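Local coordinates for hypothetical protein (Uncultured marine organism, PDB 2OD6), which is of unknown function but forms a dimer of ferredoxin-like subunits and holds a 10-oxohexadecanoic acid molecule in a pocket, consistent with binding fatty-acid-like ligands, at residues Ser9-Asp14 and Ala97-Ser102; Arg42-Phe47 and Met63-Lys68. One frame throughout, in Å; residues are numbered along the deposited sequence. Where two conformers were deposited one is given.

Contact 1 of 2, residues Ser9-Asp14 and Ala97-Ser102; sequences SFTTAD and AKFTTS. With OHA (10-oxohexadecanoic acid), chain E.
Six backbone hydrogen bonds zip Ser9-Asp14 to Ala97-Ser102 as antiparallel strands, two each at the pairs Phe10-Ser102, Thr12-Thr100 and Asp14-Lys98. The straightest runs from Thr12 N to Thr100 O (2.7 Å, 176° at the hydrogen), in the plane of the carbonyl. Phe10 N instead meets Ser102 O from above the carbonyl plane. CA-H groups of the neighbouring residues lean on the same acceptors, most closely Phe99 CA on Thr12 O at 3.1 Å.

Among the side-chain polar groups, the non-hydrogen-bonded pair Thr11-Thr101 brings two hydroxyls together, OG1 to OG1 at 2.8 Å. Both threonines hold OG1 anti to the carbonyl carbon and CG2 anti to the backbone N, and the two side chains cross obliquely. Beside them Ser9 OG donates to carboxyl atom O2 of the fatty acid (2.8 Å), while Thr11 OG1 lies 3.7 Å from chain atom C14 of OHA; Ser9, Thr11 and Thr101 all belong to the OHA pocket. On the other face a water donates to Thr12 O and also bonds Thr100 OG1.

The apolar packing on the face of Thr11 and Ala13 gathers round Phe99. Thr11 CG2 approaches the edge of the ring at CD2 (4.0 Å), and Ala13 CB sits 3.8 Å from Phe99 CE2.

These are the first and last strands of the ferredoxin-like sheet. Strand 7-15 is central, its other edge hydrogen-bonded to strand 59-67, whose Arg60 forms a salt bridge with Asp14. Strand 98-109 is outermost within the chain, and Asn54 of the second subunit hydrogen-bonds Thr101 O.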
loop_
_atom_site.group_PDB
_atom_site.type_symbol
_atom_site.label_atom_id
_atom_site.label_comp_id
_atom_site.label_asym_id
_atom_site.label_seq_id
_atom_site.Cartn_x
_atom_site.Cartn_y
_atom_site.Cartn_z
ATOM N N SER A 9 -1.436 -5.092 5.151
ATOM C CA SER A 9 -1.690 -5.924 3.991
ATOM C C SER A 9 -2.159 -5.024 2.856
ATOM O O SER A 9 -2.888 -4.054 3.115
ATOM C CB SER A 9 -2.740 -6.930 4.325
ATOM O OG SER A 9 -2.314 -7.785 5.348
ATOM N N PHE A 10 -1.730 -5.337 1.632
ATOM C CA PHE A 10 -2.141 -4.620 0.429
ATOM C C PHE A 10 -2.736 -5.607 -0.468
ATOM O O PHE A 10 -2.035 -6.504 -0.915
ATOM C CB PHE A 10 -0.946 -3.986 -0.291
ATOM C CG PHE A 10 -0.130 -3.093 0.575
ATOM C CD1 PHE A 10 -0.473 -1.767 0.763
ATOM C CD2 PHE A 10 0.974 -3.589 1.236
ATOM C CE1 PHE A 10 0.288 -0.945 1.579
ATOM C CE2 PHE A 10 1.739 -2.769 2.053
ATOM C CZ PHE A 10 1.395 -1.452 2.235
ATOM N N THR A 11 -4.036 -5.519 -0.668
ATOM C CA THR A 11 -4.692 -6.472 -1.605
ATOM C C THR A 11 -4.907 -5.727 -2.895
ATOM O O THR A 11 -5.554 -4.642 -2.891
ATOM C CB THR A 11 -6.011 -6.928 -0.982
ATOM O OG1 THR A 11 -5.734 -7.625 0.238
ATOM C CG2 THR A 11 -6.799 -7.827 -1.906
ATOM N N THR A 12 -4.499 -6.344 -4.003
ATOM C CA THR A 12 -4.738 -5.799 -5.324
ATOM C C THR A 12 -5.827 -6.638 -5.931
ATOM O O THR A 12 -5.758 -7.889 -5.947
ATOM C CB THR A 12 -3.457 -5.755 -6.238
ATOM O OG1 THR A 12 -2.477 -4.914 -5.609
ATOM C CG2 THR A 12 -3.799 -5.211 -7.642
ATOM N N ALA A 13 -6.854 -5.937 -6.381
ATOM C CA ALA A 13 -8.017 -6.520 -6.995
ATOM C C ALA A 13 -8.149 -6.086 -8.466
ATOM O O ALA A 13 -8.285 -4.901 -8.749
ATOM C CB ALA A 13 -9.192 -6.078 -6.185
ATOM N N ASP A 14 -8.172 -7.033 -9.405
ATOM C CA ASP A 14 -8.274 -6.721 -10.812
ATOM C C ASP A 14 -9.536 -7.265 -11.380
ATOM O O ASP A 14 -9.878 -8.381 -11.057
ATOM C CB ASP A 14 -7.209 -7.457 -11.606
ATOM C CG ASP A 14 -6.045 -6.608 -11.910
ATOM O OD1 ASP A 14 -5.318 -6.310 -10.946
ATOM O OD2 ASP A 14 -5.883 -6.242 -13.096
ATOM N N ALA A 97 -13.238 -11.137 -10.363
ATOM C CA ALA A 97 -12.002 -10.513 -9.886
ATOM C C ALA A 97 -10.838 -11.486 -9.611
ATOM O O ALA A 97 -11.056 -12.646 -9.325
ATOM C CB ALA A 97 -12.271 -9.734 -8.645
ATOM N N LYS A 98 -9.605 -10.978 -9.688
ATOM C CA LYS A 98 -8.376 -11.713 -9.344
ATOM C C LYS A 98 -7.797 -10.927 -8.223
ATOM O O LYS A 98 -7.729 -9.709 -8.342
ATOM C CB LYS A 98 -7.372 -11.706 -10.493
ATOM C CG LYS A 98 -7.870 -12.355 -11.741
ATOM C CD LYS A 98 -6.736 -12.642 -12.754
ATOM C CE LYS A 98 -7.201 -13.588 -13.830
ATOM N NZ LYS A 98 -6.329 -13.567 -15.060
ATOM N N PHE A 99 -7.409 -11.562 -7.110
ATOM C CA PHE A 99 -6.954 -10.736 -5.908
ATOM C C PHE A 99 -5.587 -11.249 -5.586
ATOM O O PHE A 99 -5.383 -12.444 -5.662
ATOM C CB PHE A 99 -7.786 -11.022 -4.679
ATOM C CG PHE A 99 -9.193 -10.605 -4.805
ATOM C CD1 PHE A 99 -10.122 -11.453 -5.367
ATOM C CD2 PHE A 99 -9.600 -9.367 -4.368
ATOM C CE1 PHE A 99 -11.446 -11.055 -5.513
ATOM C CE2 PHE A 99 -10.914 -8.955 -4.499
ATOM C CZ PHE A 99 -11.847 -9.804 -5.063
ATOM N N THR A 100 -4.660 -10.376 -5.214
ATOM C CA THR A 100 -3.351 -10.819 -4.731
ATOM C C THR A 100 -2.988 -9.915 -3.568
ATOM O O THR A 100 -3.181 -8.707 -3.647
ATOM C CB THR A 100 -2.245 -10.802 -5.848
ATOM O OG1 THR A 100 -2.206 -9.517 -6.490
ATOM C CG2 THR A 100 -2.494 -11.898 -6.897
ATOM N N THR A 101 -2.518 -10.505 -2.466
ATOM C CA THR A 101 -2.206 -9.734 -1.255
ATOM C C THR A 101 -0.739 -9.788 -0.888
ATOM O O THR A 101 -0.130 -10.846 -0.898
ATOM C CB THR A 101 -3.049 -10.167 -0.051
ATOM O OG1 THR A 101 -4.427 -10.052 -0.393
ATOM C CG2 THR A 101 -2.787 -9.243 1.158
ATOM N N SER A 102 -0.182 -8.627 -0.559
ATOM C CA SER A 102 1.140 -8.569 -0.018
ATOM C C SER A 102 0.991 -8.191 1.426
ATOM O O SER A 102 0.597 -7.071 1.749
ATOM C CB SER A 102 2.025 -7.615 -0.829
ATOM O OG SER A 102 2.384 -8.318 -2.024
HETATM O O2 OHA E . -4.987 -8.412 5.857
HETATM C C16 OHA E . -5.475 -9.072 4.943
HETATM O O3 OHA E . -4.657 -9.920 4.363
HETATM C C15 OHA E . -6.932 -8.980 4.515
HETATM C C14 OHA E . -7.154 -9.502 3.082
HETATM C C13 OHA E . -8.632 -9.696 2.664
HETATM C C12 OHA E . -9.039 -8.964 1.368
HETATM C C11 OHA E . -10.309 -9.524 0.670
HETATM C C10 OHA E . -11.345 -8.480 0.203
HETATM C C9 OHA E . -12.238 -8.029 1.381
HETATM C C8 OHA E . -13.027 -6.712 1.193
HETATM C C7 OHA E . -13.659 -6.259 2.517
HETATM O O1 OHA E . -13.025 -5.571 3.313
HETATM C C6 OHA E . -15.064 -6.634 2.933
HETATM C C5 OHA E . -15.850 -7.375 1.852
HETATM C C4 OHA E . -17.297 -7.618 2.318
HETATM C C3 OHA E . -18.249 -8.210 1.260
HETATM C C2 OHA E . -18.345 -7.437 -0.063
HETATM C C1 OHA E . -17.862 -8.298 -1.222
HETATM O O HOH W 1 -4.587 -8.878 -8.478
#

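Contact 2 of 2, residues Arg42-Phe47 and Met63-Lys68; sequences RGLLKF and MTYEYK. With OHA (10-oxohexadecanoic acid), chain E.
Tyr65 is set between Phe47 and the bound fatty acid. Its CB packs against Leu44 CD1 at 3.9 Å, and CG stands anti to the carbonyl carbon (chi1 -62°), which sends the ring along the side of Phe47. Phe47 CD1 and CE1 lie over one face of Tyr65, above CD2, CE2 and CZ, with CE2 3.5 Å from Phe47 CD1. The edge of Phe47 is turned toward this face in an offset edge-to-face pair, planes at 62°. C15 of OHA lies over the opposite face, offset toward the CD1-CE1 rim. At the tip, OH donates to keto oxygen O1 of OHA (3.2 Å), which lies in the ring plane. Phe47 in turn has the SE of selenomethionine Met63 at its own edge, a Met-aromatic contact.

The two strands form a beta hairpin of the ferredoxin-like sheet, interrupted by a classic bulge: Leu45 and Lys46 both face Glu66. Leu45 N bonds Glu66 O at 2.6 Å, nearly along the C=O axis, whereas Lys46 N reaches the same oxygen only weakly. Just before it, Gly43, with positive phi, closes helix 18-40 in a Schellman motif, and its O accepts from Lys68 N. On the face that carries Lys46 and Glu66 a water bridges Lys46 NZ and Glu66 OE2, 4.4 Å apart, while Glu66 OE1 forms a salt bridge with Lys46 of the second subunit. Tyr67 OH donates to OHA O2 over 2.6 Å, probably helping to steady the carboxyl group.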
loop_
_atom_site.group_PDB
_atom_site.type_symbol
_atom_site.label_atom_id
_atom_site.label_comp_id
_atom_site.label_asym_id
_atom_site.label_seq_id
_atom_site.Cartn_x
_atom_site.Cartn_y
_atom_site.Cartn_z
ATOM N N ARG A 42 -11.268 -5.480 16.369
ATOM C CA ARG A 42 -10.190 -6.471 16.415
ATOM C C ARG A 42 -8.816 -5.902 16.148
ATOM O O ARG A 42 -7.844 -6.661 16.012
ATOM C CB ARG A 42 -10.500 -7.581 15.421
ATOM C CG ARG A 42 -11.704 -8.374 15.812
ATOM C CD ARG A 42 -12.122 -9.297 14.697
ATOM N NE ARG A 42 -13.130 -10.226 15.162
ATOM C CZ ARG A 42 -14.427 -9.952 15.291
ATOM N NH1 ARG A 42 -14.914 -8.762 14.985
ATOM N NH2 ARG A 42 -15.241 -10.885 15.752
ATOM N N GLY A 43 -8.723 -4.576 16.043
ATOM C CA GLY A 43 -7.416 -3.901 15.894
ATOM C C GLY A 43 -6.993 -3.411 14.520
ATOM O O GLY A 43 -5.841 -3.050 14.337
ATOM N N LEU A 44 -7.903 -3.405 13.557
ATOM C CA LEU A 44 -7.742 -2.636 12.323
ATOM C C LEU A 44 -7.668 -1.167 12.692
ATOM O O LEU A 44 -8.543 -0.648 13.378
ATOM C CB LEU A 44 -8.917 -2.845 11.348
ATOM C CG LEU A 44 -8.783 -2.215 9.937
ATOM C CD1 LEU A 44 -7.776 -2.927 9.071
ATOM C CD2 LEU A 44 -10.129 -2.207 9.259
ATOM N N LEU A 45 -6.602 -0.503 12.253
ATOM C CA LEU A 45 -6.450 0.936 12.510
ATOM C C LEU A 45 -7.089 1.773 11.380
ATOM O O LEU A 45 -7.738 2.791 11.648
ATOM C CB LEU A 45 -4.971 1.309 12.716
ATOM C CG LEU A 45 -4.190 0.887 13.971
ATOM C CD1 LEU A 45 -2.695 1.263 13.745
ATOM C CD2 LEU A 45 -4.731 1.471 15.292
ATOM N N LYS A 46 -6.950 1.311 10.138
ATOM C CA LYS A 46 -7.388 2.059 8.981
ATOM C C LYS A 46 -7.557 1.122 7.810
ATOM O O LYS A 46 -6.803 0.123 7.663
ATOM C CB LYS A 46 -6.378 3.169 8.628
ATOM C CG LYS A 46 -6.813 4.108 7.518
ATOM C CD LYS A 46 -5.727 5.147 7.182
ATOM C CE LYS A 46 -5.813 5.607 5.706
ATOM N NZ LYS A 46 -4.850 6.696 5.472
ATOM N N PHE A 47 -8.564 1.438 6.984
ATOM C CA PHE A 47 -8.744 0.799 5.672
ATOM C C PHE A 47 -8.763 1.869 4.552
ATOM O O PHE A 47 -9.234 2.978 4.774
ATOM C CB PHE A 47 -10.055 0.039 5.641
ATOM C CG PHE A 47 -10.447 -0.438 4.273
ATOM C CD1 PHE A 47 -10.020 -1.656 3.821
ATOM C CD2 PHE A 47 -11.287 0.336 3.446
ATOM C CE1 PHE A 47 -10.380 -2.109 2.564
ATOM C CE2 PHE A 47 -11.657 -0.112 2.181
ATOM C CZ PHE A 47 -11.217 -1.345 1.752
HETATM N N MSE A 63 -6.355 -2.166 -1.943
HETATM C CA MSE A 63 -6.941 -2.056 -0.639
HETATM C C MSE A 63 -5.876 -2.186 0.466
HETATM O O MSE A 63 -5.060 -3.135 0.470
HETATM C CB MSE A 63 -8.023 -3.117 -0.543
HETATM C CG MSE A 63 -9.160 -2.833 -1.526
HETATM SE SE MSE A 63 -10.566 -4.147 -1.202
HETATM C CE MSE A 63 -9.779 -5.688 -1.924
ATOM N N THR A 64 -5.824 -1.250 1.393
ATOM C CA THR A 64 -4.835 -1.337 2.388
ATOM C C THR A 64 -5.549 -1.585 3.721
ATOM O O THR A 64 -6.550 -0.953 4.003
ATOM C CB THR A 64 -3.960 -0.054 2.470
ATOM O OG1 THR A 64 -4.760 0.984 3.020
ATOM C CG2 THR A 64 -3.440 0.362 1.089
ATOM N N TYR A 65 -5.030 -2.533 4.506
ATOM C CA TYR A 65 -5.497 -2.819 5.854
ATOM C C TYR A 65 -4.362 -2.531 6.823
ATOM O O TYR A 65 -3.332 -3.188 6.773
ATOM C CB TYR A 65 -5.862 -4.287 5.933
ATOM C CG TYR A 65 -6.946 -4.660 5.017
ATOM C CD1 TYR A 65 -6.646 -5.019 3.703
ATOM C CD2 TYR A 65 -8.278 -4.639 5.412
ATOM C CE1 TYR A 65 -7.650 -5.380 2.782
ATOM C CE2 TYR A 65 -9.310 -5.013 4.480
ATOM C CZ TYR A 65 -8.961 -5.366 3.195
ATOM O OH TYR A 65 -9.935 -5.703 2.326
ATOM N N GLU A 66 -4.505 -1.545 7.678
ATOM C CA GLU A 66 -3.455 -1.207 8.588
ATOM C C GLU A 66 -3.833 -1.732 9.980
ATOM O O GLU A 66 -4.762 -1.230 10.588
ATOM C CB GLU A 66 -3.276 0.310 8.668
ATOM C CG GLU A 66 -2.534 0.883 7.476
ATOM C CD GLU A 66 -2.576 2.373 7.410
ATOM O OE1 GLU A 66 -2.221 3.073 8.396
ATOM O OE2 GLU A 66 -2.958 2.842 6.328
ATOM N N TYR A 67 -3.090 -2.724 10.466
ATOM C CA TYR A 67 -3.321 -3.311 11.764
ATOM C C TYR A 67 -2.337 -2.850 12.846
ATOM O O TYR A 67 -1.184 -2.477 12.569
ATOM C CB TYR A 67 -3.245 -4.815 11.651
ATOM C CG TYR A 67 -4.095 -5.433 10.549
ATOM C CD1 TYR A 67 -5.450 -5.624 10.721
ATOM C CD2 TYR A 67 -3.524 -5.861 9.357
ATOM C CE1 TYR A 67 -6.235 -6.213 9.717
ATOM C CE2 TYR A 67 -4.293 -6.463 8.372
ATOM C CZ TYR A 67 -5.644 -6.650 8.580
ATOM O OH TYR A 67 -6.426 -7.264 7.628
ATOM N N LYS A 68 -2.791 -2.920 14.086
ATOM C CA LYS A 68 -2.004 -2.514 15.249
ATOM C C LYS A 68 -0.738 -3.367 15.368
ATOM O O LYS A 68 0.321 -2.882 15.760
ATOM C CB LYS A 68 -2.878 -2.676 16.505
ATOM C CG LYS A 68 -2.430 -2.012 17.800
ATOM C CD LYS A 68 -3.537 -2.193 18.920
ATOM C CE LYS A 68 -3.245 -3.306 19.970
ATOM N NZ LYS A 68 -4.299 -3.580 21.120
HETATM O O2 OHA E . -4.987 -8.412 5.857
HETATM C C16 OHA E . -5.475 -9.072 4.943
HETATM O O3 OHA E . -4.657 -9.920 4.363
HETATM C C15 OHA E . -6.932 -8.980 4.515
HETATM C C14 OHA E . -7.154 -9.502 3.082
HETATM C C13 OHA E . -8.632 -9.696 2.664
HETATM C C12 OHA E . -9.039 -8.964 1.368
HETATM C C11 OHA E . -10.309 -9.524 0.670
HETATM C C10 OHA E . -11.345 -8.480 0.203
HETATM C C9 OHA E . -12.238 -8.029 1.381
HETATM C C8 OHA E . -13.027 -6.712 1.193
HETATM C C7 OHA E . -13.659 -6.259 2.517
HETATM O O1 OHA E . -13.025 -5.571 3.313
HETATM C C6 OHA E . -15.064 -6.634 2.933
HETATM C C5 OHA E . -15.850 -7.375 1.852
HETATM C C4 OHA E . -17.297 -7.618 2.318
HETATM C C3 OHA E . -18.249 -8.210 1.260
HETATM C C2 OHA E . -18.345 -7.437 -0.063
HETATM C C1 OHA E . -17.862 -8.298 -1.222
HETATM O O HOH W 2 -2.283 5.641 6.486
#

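In the fold
From the N terminus the chain first lays down strand 7-15, then runs through helix 18-40 into strand 44-52 and back along strand 59-67, where contact 2 closes the shorter loop. Helices 70-85 and 90-93 follow before strand 98-109 returns to the first strand, so contact 1 closes a loop of 82 intervening residues that encloses contact 2 entirely. Their centres are about 15 Å apart on opposite sides of the chain's centre, yet one antiparallel sheet in the order 44-52, 59-67, 7-15, 98-109 unites them: strands 7-15 and 59-67 are neighbours. Both contacts grip the same fatty acid, and both reach the second subunit.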